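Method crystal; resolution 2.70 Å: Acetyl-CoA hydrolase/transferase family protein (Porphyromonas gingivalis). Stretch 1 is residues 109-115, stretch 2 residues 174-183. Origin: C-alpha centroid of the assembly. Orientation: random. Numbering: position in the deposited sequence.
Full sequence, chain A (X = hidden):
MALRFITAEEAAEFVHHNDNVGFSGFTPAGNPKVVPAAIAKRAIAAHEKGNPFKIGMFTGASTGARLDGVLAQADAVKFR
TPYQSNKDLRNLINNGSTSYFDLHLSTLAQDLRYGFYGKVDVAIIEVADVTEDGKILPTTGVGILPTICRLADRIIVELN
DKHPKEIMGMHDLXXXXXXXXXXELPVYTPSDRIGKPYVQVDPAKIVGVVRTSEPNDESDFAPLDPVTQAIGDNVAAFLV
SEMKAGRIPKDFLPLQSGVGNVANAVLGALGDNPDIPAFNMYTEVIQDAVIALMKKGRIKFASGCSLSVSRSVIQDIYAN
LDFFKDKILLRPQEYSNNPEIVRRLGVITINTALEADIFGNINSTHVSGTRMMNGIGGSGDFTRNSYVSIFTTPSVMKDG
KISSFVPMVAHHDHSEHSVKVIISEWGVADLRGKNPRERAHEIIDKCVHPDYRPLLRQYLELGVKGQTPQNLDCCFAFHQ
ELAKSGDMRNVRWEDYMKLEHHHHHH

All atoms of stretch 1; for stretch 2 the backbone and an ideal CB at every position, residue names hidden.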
# COMPACT_ATOMS: atom_id res chain seq x y z
N ALA A 109 8.75 -11.65 -7.35
CA ALA A 109 9.43 -12.89 -7.01
C ALA A 109 8.53 -13.93 -6.34
O ALA A 109 8.43 -15.06 -6.80
CB ALA A 109 10.64 -12.61 -6.13
N GLN A 110 7.88 -13.55 -5.24
CA GLN A 110 7.03 -14.50 -4.55
C GLN A 110 5.80 -14.89 -5.34
O GLN A 110 5.36 -16.03 -5.29
CB GLN A 110 6.59 -13.96 -3.18
CG GLN A 110 5.84 -12.66 -3.23
CD GLN A 110 5.07 -12.38 -1.95
OE1 GLN A 110 5.58 -12.54 -0.85
NE2 GLN A 110 3.83 -11.93 -2.10
N ASP A 111 5.24 -13.93 -6.08
CA ASP A 111 4.05 -14.20 -6.87
C ASP A 111 4.35 -15.16 -8.01
O ASP A 111 3.46 -15.83 -8.53
CB ASP A 111 3.46 -12.90 -7.41
CG ASP A 111 2.71 -12.12 -6.34
OD1 ASP A 111 2.85 -12.47 -5.15
OD2 ASP A 111 1.99 -11.17 -6.69
N LEU A 112 5.62 -15.21 -8.40
CA LEU A 112 6.06 -16.11 -9.45
C LEU A 112 6.07 -17.49 -8.83
O LEU A 112 5.62 -18.45 -9.42
CB LEU A 112 7.47 -15.72 -9.92
CG LEU A 112 7.52 -14.77 -11.12
CD1 LEU A 112 8.93 -14.22 -11.31
CD2 LEU A 112 7.05 -15.53 -12.37
N ARG A 113 6.60 -17.57 -7.61
CA ARG A 113 6.67 -18.83 -6.88
C ARG A 113 5.26 -19.34 -6.56
O ARG A 113 5.02 -20.54 -6.58
CB ARG A 113 7.48 -18.65 -5.60
CG ARG A 113 8.92 -18.22 -5.84
CD ARG A 113 9.80 -18.53 -4.63
NE ARG A 113 9.38 -17.78 -3.45
CZ ARG A 113 9.82 -16.57 -3.12
NH1 ARG A 113 9.36 -15.99 -2.02
NH2 ARG A 113 10.72 -15.95 -3.88
N TYR A 114 4.34 -18.42 -6.28
CA TYR A 114 2.96 -18.77 -5.97
C TYR A 114 2.25 -19.33 -7.21
O TYR A 114 1.18 -19.93 -7.11
CB TYR A 114 2.18 -17.54 -5.46
CG TYR A 114 2.70 -16.98 -4.15
CD1 TYR A 114 3.62 -17.69 -3.38
CD2 TYR A 114 2.25 -15.74 -3.68
CE1 TYR A 114 4.08 -17.18 -2.16
CE2 TYR A 114 2.70 -15.23 -2.46
CZ TYR A 114 3.62 -15.96 -1.71
OH TYR A 114 4.08 -15.47 -0.51
N GLY A 115 2.84 -19.10 -8.38
CA GLY A 115 2.28 -19.57 -9.62
C GLY A 115 1.31 -18.60 -10.26
O GLY A 115 0.60 -18.96 -11.21
N UNK A 174 19.10 -14.74 -1.81
CA UNK A 174 18.27 -15.74 -1.18
C UNK A 174 16.80 -15.50 -1.43
O UNK A 174 16.41 -14.52 -2.06
CB UNK A 174 18.54 -15.78 0.32
N UNK A 175 16.00 -16.45 -0.96
CA UNK A 175 14.55 -16.40 -1.06
C UNK A 175 14.04 -16.97 0.23
O UNK A 175 14.68 -17.83 0.83
CB UNK A 175 14.01 -17.16 -2.27
N UNK A 176 12.87 -16.51 0.69
CA UNK A 176 12.31 -17.03 1.94
C UNK A 176 11.38 -18.20 1.65
O UNK A 176 10.98 -18.42 0.51
CB UNK A 176 11.56 -15.93 2.70
N UNK A 177 11.03 -18.95 2.68
CA UNK A 177 10.09 -20.04 2.51
C UNK A 177 8.78 -19.33 2.19
O UNK A 177 8.65 -18.13 2.43
CB UNK A 177 10.00 -20.95 3.74
N UNK A 178 7.81 -20.05 1.64
CA UNK A 178 6.54 -19.43 1.31
C UNK A 178 5.46 -19.89 2.28
O UNK A 178 5.57 -20.94 2.91
CB UNK A 178 6.14 -19.75 -0.13
N UNK A 179 4.39 -19.09 2.43
CA UNK A 179 3.34 -19.52 3.36
C UNK A 179 2.83 -20.92 3.07
O UNK A 179 2.80 -21.36 1.93
CB UNK A 179 2.17 -18.54 3.32
N UNK A 180 2.38 -21.63 4.11
CA UNK A 180 2.35 -21.17 5.50
C UNK A 180 3.65 -21.39 6.28
O UNK A 180 3.63 -21.40 7.51
CB UNK A 180 1.21 -21.88 6.23
N UNK A 181 4.77 -21.55 5.59
CA UNK A 181 6.05 -21.82 6.24
C UNK A 181 7.04 -20.65 6.34
O UNK A 181 8.15 -20.82 6.83
CB UNK A 181 6.73 -22.96 5.49
N UNK A 182 6.64 -19.47 5.90
CA UNK A 182 7.56 -18.35 5.93
C UNK A 182 7.94 -17.86 7.32
O UNK A 182 7.10 -17.76 8.20
CB UNK A 182 6.95 -17.19 5.14
N UNK A 183 9.23 -17.58 7.49
CA UNK A 183 9.77 -17.06 8.74
C UNK A 183 10.03 -15.56 8.51
O UNK A 183 9.74 -15.03 7.44
CB UNK A 183 11.04 -17.80 9.16

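Position 174 lies beyond the reach of stretch 1, which places no demand on it; many side chains would serve, and the deposited residue is C174.

At position 175 the backbone is extended (phi/psi -143/149) and CA-to-CB points toward stretch 1, the ideal CB lying 3.9 Å from R113 NH2. A guanidinium so near favours an acceptor: glutamate, aspartate or an amide would suit. The residue is E175. Its CB lies over one face of the R113 guanidinium, and R113 NH2 donates to E175 OE2 at 3.1 Å, a salt bridge.

At position 176 the CB points sideways, 5.2 Å from R113 NH1, and phi of -92° leaves many residues possible, a compact apolar one among them. It is P176, whose CD packs 3.6 Å from R113 NH1.

Position 177 turns its CB away from stretch 1, so little can be inferred. It is L177.

At position 178 the CB points toward stretch 1, 3.9 Å from Y114 CE1 and 5.0 Å from R113 NE. A short acceptor fits best; aspartate adds charge, while asparagine could offer one oxygen. The residue is D178. R113 NE donates to D178 OD1 at 3.1 Å and to D178 OD2 at 3.2 Å, and R113 NH1 donates to D178 OD2 at 2.9 Å, so the carboxylate sits at the guanidinium's edge in a salt bridge. D178 CG also meets the edge of the Y114 ring, 3.7 Å from Y114 CE1.

Position 179 has phi of -54° and a sideways CB 5.3 Å from Y114 OH. A small or apolar residue, proline included, would suit. P179 rests its CD 4.0 Å from Y114 CZ.

Position 180 is out of reach, but the peptide bond before it is cis, which strongly suggests proline; it is P180. Position 181 is equally free of stretch 1, and A181 donates its N to D178 O at 2.9 Å.

Position 182 has no atom of stretch 1 within 5.5 Å of its ideal CB, yet CA-to-CB points toward stretch 1. Only a long side chain could span the gap, and Q110 OE1 invites a donor, so lysine or arginine would suit. R182 donates from NH2 to Q110 OE1 at 2.9 Å. Its NE donates to L177 O at 2.7 Å, and its NH1 forms a salt bridge with D178 OD2 at 2.7 Å. That shared carboxylate offsets the closeness of two like charges, R182 NH1 and R113 NH1, 3.5 Å apart.

Position 183, R183, is again out of reach.

Stretch 2, residues 174-183: CEPLDPPARR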
# COMPACT_ATOMS: atom_id res chain seq x y z
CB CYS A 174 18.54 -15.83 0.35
SG CYS A 174 18.30 -14.30 1.31
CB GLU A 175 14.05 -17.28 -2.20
CG GLU A 175 14.47 -16.83 -3.57
CD GLU A 175 13.93 -17.73 -4.65
OE1 GLU A 175 14.33 -18.92 -4.68
OE2 GLU A 175 13.10 -17.24 -5.46
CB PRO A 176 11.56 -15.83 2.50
CG PRO A 176 10.98 -15.24 1.25
CD PRO A 176 12.13 -15.31 0.25
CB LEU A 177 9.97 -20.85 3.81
CG LEU A 177 10.84 -22.09 4.02
CD1 LEU A 177 12.04 -22.08 3.11
CD2 LEU A 177 11.26 -22.16 5.49
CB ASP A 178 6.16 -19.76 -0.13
CG ASP A 178 7.09 -19.10 -1.14
OD1 ASP A 178 7.39 -19.72 -2.19
OD2 ASP A 178 7.52 -17.96 -0.89
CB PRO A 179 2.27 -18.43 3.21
CG PRO A 179 2.58 -17.77 1.90
CD PRO A 179 4.08 -17.79 1.82
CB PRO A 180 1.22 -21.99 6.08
CG PRO A 180 1.46 -23.33 5.43
CD PRO A 180 1.77 -22.97 3.99
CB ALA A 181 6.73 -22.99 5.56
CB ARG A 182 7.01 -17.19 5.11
CG ARG A 182 8.02 -16.07 4.91
CD ARG A 182 7.54 -15.09 3.87
NE ARG A 182 7.43 -15.67 2.54
CZ ARG A 182 6.84 -15.07 1.51
NH1 ARG A 182 6.79 -15.68 0.33
NH2 ARG A 182 6.29 -13.86 1.65
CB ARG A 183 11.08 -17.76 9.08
CG ARG A 183 10.96 -19.27 9.19
CD ARG A 183 10.02 -19.68 10.29
NE ARG A 183 10.50 -19.29 11.61
CZ ARG A 183 9.81 -19.48 12.73
NH1 ARG A 183 8.60 -20.04 12.69
NH2 ARG A 183 10.32 -19.12 13.90
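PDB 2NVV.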